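Local coordinates for protein cytosol aminopeptidase (Coxiella burnetii, PDB 3IJ3) that probably acts as a manganese-dependent aminopeptidase of the M17 family, removing amino acids from the N termini of peptides, at residues Q319-K324 with A342-V347; Q404-Y409 with G427-A432. All coordinates share one frame; numbering follows the deposited sequence.

Contact 1. Residues Q319-K324 with A342-V347; sequences QTRARK and ALAEAV
Arg321 and Glu345 form a salt bridge between the turn of a beta hairpin and a helix of the catalytic domain. The hairpin joins antiparallel strands 317-319 and 325-327, and Thr320 to Arg323 make a type I beta turn. Arg321 grips Glu345 side-on, through NE and NH2, with both bonds going to one oxygen. Arg321 NE lies 2.8 Å from Glu345 OE1, and Arg321 NH2 lies 2.9 Å from the same Glu345 OE1. Both nitrogens come from one face of the carboxylate, NE on the anti side and NH2 on the syn side. The two planes are turned 54° apart, and both bonds are well bent. CG of Arg321 stands anti to the backbone N (chi1 -178°), and the extended chain carries NE out to the helix. The backbone end of the contact is apolar: Ala322 CB meets Ala344 CB at 3.9 Å.

Further out, Glu345 OE2 pairs with Arg297 and Arg321 NH1 with Glu215, so the bridge belongs to a wider charge network. Phe216 adds a cation-pi contact to Arg321. Asp341, one turn before Glu345 on the helix, accepts the backbone N-H of Arg321 through OD1. Inside the hairpin, the turn closes with Arg323 N bonded to Thr320 O at 2.9 Å, while Thr320 OG1 donates to Lys324 O at 2.7 Å.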
# COMPACT_ATOMS: atom_id res chain seq x y z
N GLN A 319 14.20 2.62 30.27
CA GLN A 319 14.18 2.28 31.68
C GLN A 319 12.83 2.75 32.22
O GLN A 319 12.19 3.62 31.63
CB GLN A 319 15.31 2.99 32.42
CG GLN A 319 16.73 2.65 31.89
CD GLN A 319 17.17 1.22 32.20
OE1 GLN A 319 16.84 0.69 33.25
NE2 GLN A 319 17.93 0.61 31.28
N THR A 320 12.40 2.17 33.33
CA THR A 320 11.12 2.57 33.94
C THR A 320 11.27 2.84 35.44
O THR A 320 12.21 2.41 36.07
CB THR A 320 10.04 1.46 33.79
OG1 THR A 320 10.48 0.28 34.46
CG2 THR A 320 9.72 1.14 32.32
N ARG A 321 10.31 3.56 35.99
CA ARG A 321 10.29 3.84 37.41
C ARG A 321 10.20 2.54 38.22
O ARG A 321 10.72 2.47 39.33
CB ARG A 321 9.13 4.77 37.74
CG ARG A 321 9.06 5.16 39.21
CD ARG A 321 8.20 6.36 39.39
NE ARG A 321 8.14 6.85 40.76
CZ ARG A 321 9.10 7.56 41.35
NH1 ARG A 321 10.23 7.80 40.74
NH2 ARG A 321 8.93 7.99 42.60
N ALA A 322 9.57 1.51 37.65
CA ALA A 322 9.45 0.20 38.30
C ALA A 322 10.73 -0.64 38.22
O ALA A 322 10.80 -1.73 38.79
CB ALA A 322 8.31 -0.57 37.64
N ARG A 323 11.73 -0.10 37.51
CA ARG A 323 13.03 -0.75 37.29
C ARG A 323 12.93 -1.99 36.37
O ARG A 323 13.73 -2.93 36.51
CB ARG A 323 13.74 -1.07 38.61
CG ARG A 323 14.04 0.15 39.50
CD ARG A 323 14.47 -0.32 40.91
NE ARG A 323 14.73 0.75 41.88
CZ ARG A 323 15.94 1.12 42.29
NH1 ARG A 323 16.08 2.10 43.17
NH2 ARG A 323 17.03 0.49 41.85
N LYS A 324 11.94 -1.99 35.48
CA LYS A 324 11.80 -3.01 34.44
C LYS A 324 12.34 -2.35 33.18
O LYS A 324 12.32 -1.12 33.07
CB LYS A 324 10.36 -3.44 34.24
CG LYS A 324 9.78 -4.13 35.43
CD LYS A 324 8.36 -4.65 35.17
CE LYS A 324 7.79 -5.35 36.41
NZ LYS A 324 8.55 -6.56 36.76
N ALA A 342 3.43 6.13 35.49
CA ALA A 342 2.40 6.71 36.36
C ALA A 342 1.85 5.61 37.25
O ALA A 342 1.62 5.82 38.43
CB ALA A 342 1.28 7.38 35.53
N LEU A 343 1.61 4.43 36.67
CA LEU A 343 1.10 3.29 37.45
C LEU A 343 2.08 2.81 38.52
O LEU A 343 1.67 2.50 39.65
CB LEU A 343 0.66 2.13 36.54
CG LEU A 343 -0.58 2.32 35.69
CD1 LEU A 343 -0.68 1.18 34.65
CD2 LEU A 343 -1.87 2.44 36.52
N ALA A 344 3.37 2.75 38.18
CA ALA A 344 4.42 2.36 39.12
C ALA A 344 4.41 3.32 40.31
O ALA A 344 4.63 2.90 41.46
CB ALA A 344 5.80 2.35 38.42
N GLU A 345 4.17 4.59 40.04
CA GLU A 345 4.08 5.59 41.11
C GLU A 345 2.81 5.38 41.96
O GLU A 345 2.87 5.41 43.19
CB GLU A 345 4.10 6.99 40.52
CG GLU A 345 3.92 8.11 41.55
CD GLU A 345 5.06 8.26 42.55
OE1 GLU A 345 6.06 7.51 42.50
OE2 GLU A 345 4.95 9.15 43.41
N ALA A 346 1.68 5.17 41.29
CA ALA A 346 0.41 4.97 41.98
C ALA A 346 0.45 3.78 42.95
O ALA A 346 -0.07 3.86 44.06
CB ALA A 346 -0.73 4.75 40.95
N VAL A 347 1.06 2.69 42.52
CA VAL A 347 1.07 1.46 43.34
C VAL A 347 1.89 1.57 44.63
O VAL A 347 1.62 0.85 45.59
CB VAL A 347 1.53 0.20 42.53
CG1 VAL A 347 0.54 -0.13 41.42
CG2 VAL A 347 2.93 0.36 42.04

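Contact 2. Residues Q404-Y409 with G427-A432; sequences QPYRNY and GAITAA
Ile429 meets Tyr406 where helix 427-436 passes a run of 3-10 helix at 404-409. Gly427 and Ala428 open the helix. Their carbonyls accept the N-H groups of Ala431 and Ala432. Ile429 is the first residue to reach across. Its CG2 branch lies 4.0 Å from Tyr406 CD2, at the edge of the ring and near its plane. The torsion that sets CG1 anti to the carbonyl carbon (chi1 -67°) leaves CG2 as the branch that meets the ring edge. Thr430 comes next. Tyr409 is modelled in two conformers, and in one of them Tyr409 CD2 lies 4.5 Å from Thr430 OG1, a loose approach. This hydroxyl is hydrogen-bonded to Ala426 O, just before the helix.

The two tyrosines are three residues apart, about one turn of 3-10 helix, and both point to helix 427-436. Tyr409 N bonds to Tyr406 O at 2.9 Å. In the same conformer Tyr409 CE2 sits over one face of the Tyr406 ring, but this placement is doubtful while a second conformer exists. Phe403 meets Tyr406 edge-to-face, Leu433 extends the apolar cover one helical turn beyond Ile429, and Phe376 of strand 374-377 touches Ile429.

Tyr406 OH is hydrogen-bonded to Leu368 O and Asn371 N of a second subunit, where Ala367 and Pro370 also pack on Ile429 and Tyr409. This is a buried aromatic-aliphatic cluster, built by a 3-10 segment against an alpha helix, at a subunit interface of the hexameric M17 assembly.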
# COMPACT_ATOMS: atom_id res chain seq x y z
N GLN A 404 -3.95 -14.22 30.06
CA GLN A 404 -2.55 -14.44 30.44
C GLN A 404 -1.65 -15.12 29.41
O GLN A 404 -0.49 -14.75 29.33
CB GLN A 404 -2.46 -15.11 31.82
CG GLN A 404 -3.14 -14.28 32.94
CD GLN A 404 -2.44 -12.96 33.19
OE1 GLN A 404 -1.26 -12.93 33.55
NE2 GLN A 404 -3.16 -11.85 33.03
N PRO A 405 -2.17 -16.09 28.61
CA PRO A 405 -1.28 -16.69 27.60
C PRO A 405 -0.70 -15.70 26.61
O PRO A 405 0.39 -15.93 26.05
CB PRO A 405 -2.20 -17.73 26.90
CG PRO A 405 -3.19 -18.11 27.98
CD PRO A 405 -3.47 -16.79 28.66
N TYR A 406 -1.38 -14.57 26.39
CA TYR A 406 -0.86 -13.58 25.46
C TYR A 406 0.33 -12.75 26.00
O TYR A 406 0.89 -11.95 25.26
CB TYR A 406 -1.95 -12.66 24.94
CG TYR A 406 -3.05 -13.35 24.16
CD1 TYR A 406 -2.87 -14.59 23.56
CD2 TYR A 406 -4.25 -12.65 23.88
CE1 TYR A 406 -3.89 -15.18 22.80
CE2 TYR A 406 -5.24 -13.23 23.11
CZ TYR A 406 -5.07 -14.47 22.58
OH TYR A 406 -6.06 -15.05 21.83
N ARG A 407 0.69 -12.93 27.26
CA ARG A 407 1.89 -12.27 27.78
C ARG A 407 3.09 -12.68 26.94
O ARG A 407 4.04 -11.91 26.83
CB ARG A 407 2.11 -12.60 29.25
CG ARG A 407 1.16 -11.83 30.17
CD ARG A 407 1.21 -12.34 31.60
NE ARG A 407 2.53 -12.24 32.23
CZ ARG A 407 2.89 -11.36 33.18
NH1 ARG A 407 2.05 -10.44 33.67
NH2 ARG A 407 4.13 -11.43 33.68
N ASN A 408 3.04 -13.88 26.36
CA ASN A 408 4.12 -14.37 25.49
C ASN A 408 4.36 -13.47 24.28
O ASN A 408 5.46 -13.43 23.75
CB ASN A 408 3.85 -15.83 25.03
CG ASN A 408 4.08 -16.86 26.13
OD1 ASN A 408 4.78 -16.61 27.13
ND2 ASN A 408 3.53 -18.06 25.94
N TYR A 409 3.32 -12.74 23.83
CA TYR A 409 3.45 -11.81 22.70
C TYR A 409 4.34 -10.61 23.02
O TYR A 409 4.85 -9.94 22.09
CB TYR A 409 2.10 -11.22 22.23
CG TYR A 409 1.13 -12.18 21.56
CD1 TYR A 409 1.58 -13.17 20.69
CD2 TYR A 409 -0.25 -12.00 21.68
CE1 TYR A 409 0.69 -14.04 20.05
CE2 TYR A 409 -1.14 -12.86 21.05
CZ TYR A 409 -0.67 -13.86 20.24
OH TYR A 409 -1.55 -14.70 19.60
N GLY A 427 -4.94 -6.42 19.83
CA GLY A 427 -4.30 -5.15 20.15
C GLY A 427 -4.60 -4.58 21.50
O GLY A 427 -3.68 -4.20 22.23
N ALA A 428 -5.90 -4.53 21.82
CA ALA A 428 -6.41 -4.01 23.11
C ALA A 428 -5.96 -4.86 24.26
O ALA A 428 -5.45 -4.31 25.29
CB ALA A 428 -7.91 -3.94 23.09
N ILE A 429 -6.04 -6.19 24.08
CA ILE A 429 -5.65 -7.06 25.18
C ILE A 429 -4.18 -6.85 25.43
O ILE A 429 -3.73 -6.77 26.57
CB ILE A 429 -5.93 -8.51 24.88
CG1 ILE A 429 -7.45 -8.71 24.83
CG2 ILE A 429 -5.30 -9.45 25.97
CD1 ILE A 429 -7.87 -10.06 24.26
N THR A 430 -3.41 -6.75 24.34
CA THR A 430 -1.98 -6.59 24.44
C THR A 430 -1.58 -5.36 25.30
O THR A 430 -0.74 -5.48 26.20
CB THR A 430 -1.33 -6.57 22.98
OG1 THR A 430 -1.66 -7.79 22.31
CG2 THR A 430 0.21 -6.46 23.10
N ALA A 431 -2.19 -4.20 25.06
CA ALA A 431 -1.88 -2.99 25.82
C ALA A 431 -2.18 -3.12 27.31
O ALA A 431 -1.40 -2.69 28.19
CB ALA A 431 -2.61 -1.79 25.25
N ALA A 432 -3.34 -3.69 27.60
CA ALA A 432 -3.78 -3.91 28.96
C ALA A 432 -2.85 -4.89 29.67
O ALA A 432 -2.53 -4.69 30.85
CB ALA A 432 -5.25 -4.43 28.96

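From the N terminus, contact 1 comes first. It closes a short loop that runs from the hairpin turn at 319-324, through strand 325-327, to the far part of helix 335-347. Contact 2 opens later, after strands 353-359 and 374-377 and helix 380-393. It closes a second loop, from 404-409 through strand 417-418 to helix 427-436. The two loops follow in series and neither nest nor cross. Strand 417-418 pairs with 325-327, which joins the two loops through one small sheet. The centres of contact 1 and contact 2 are about 19 Å apart. Contact 1 ties the hairpin to a helix beside the large sheet; contact 2 ties the 3-10 segment 404-409 to helix 427-436, at the border with a second subunit.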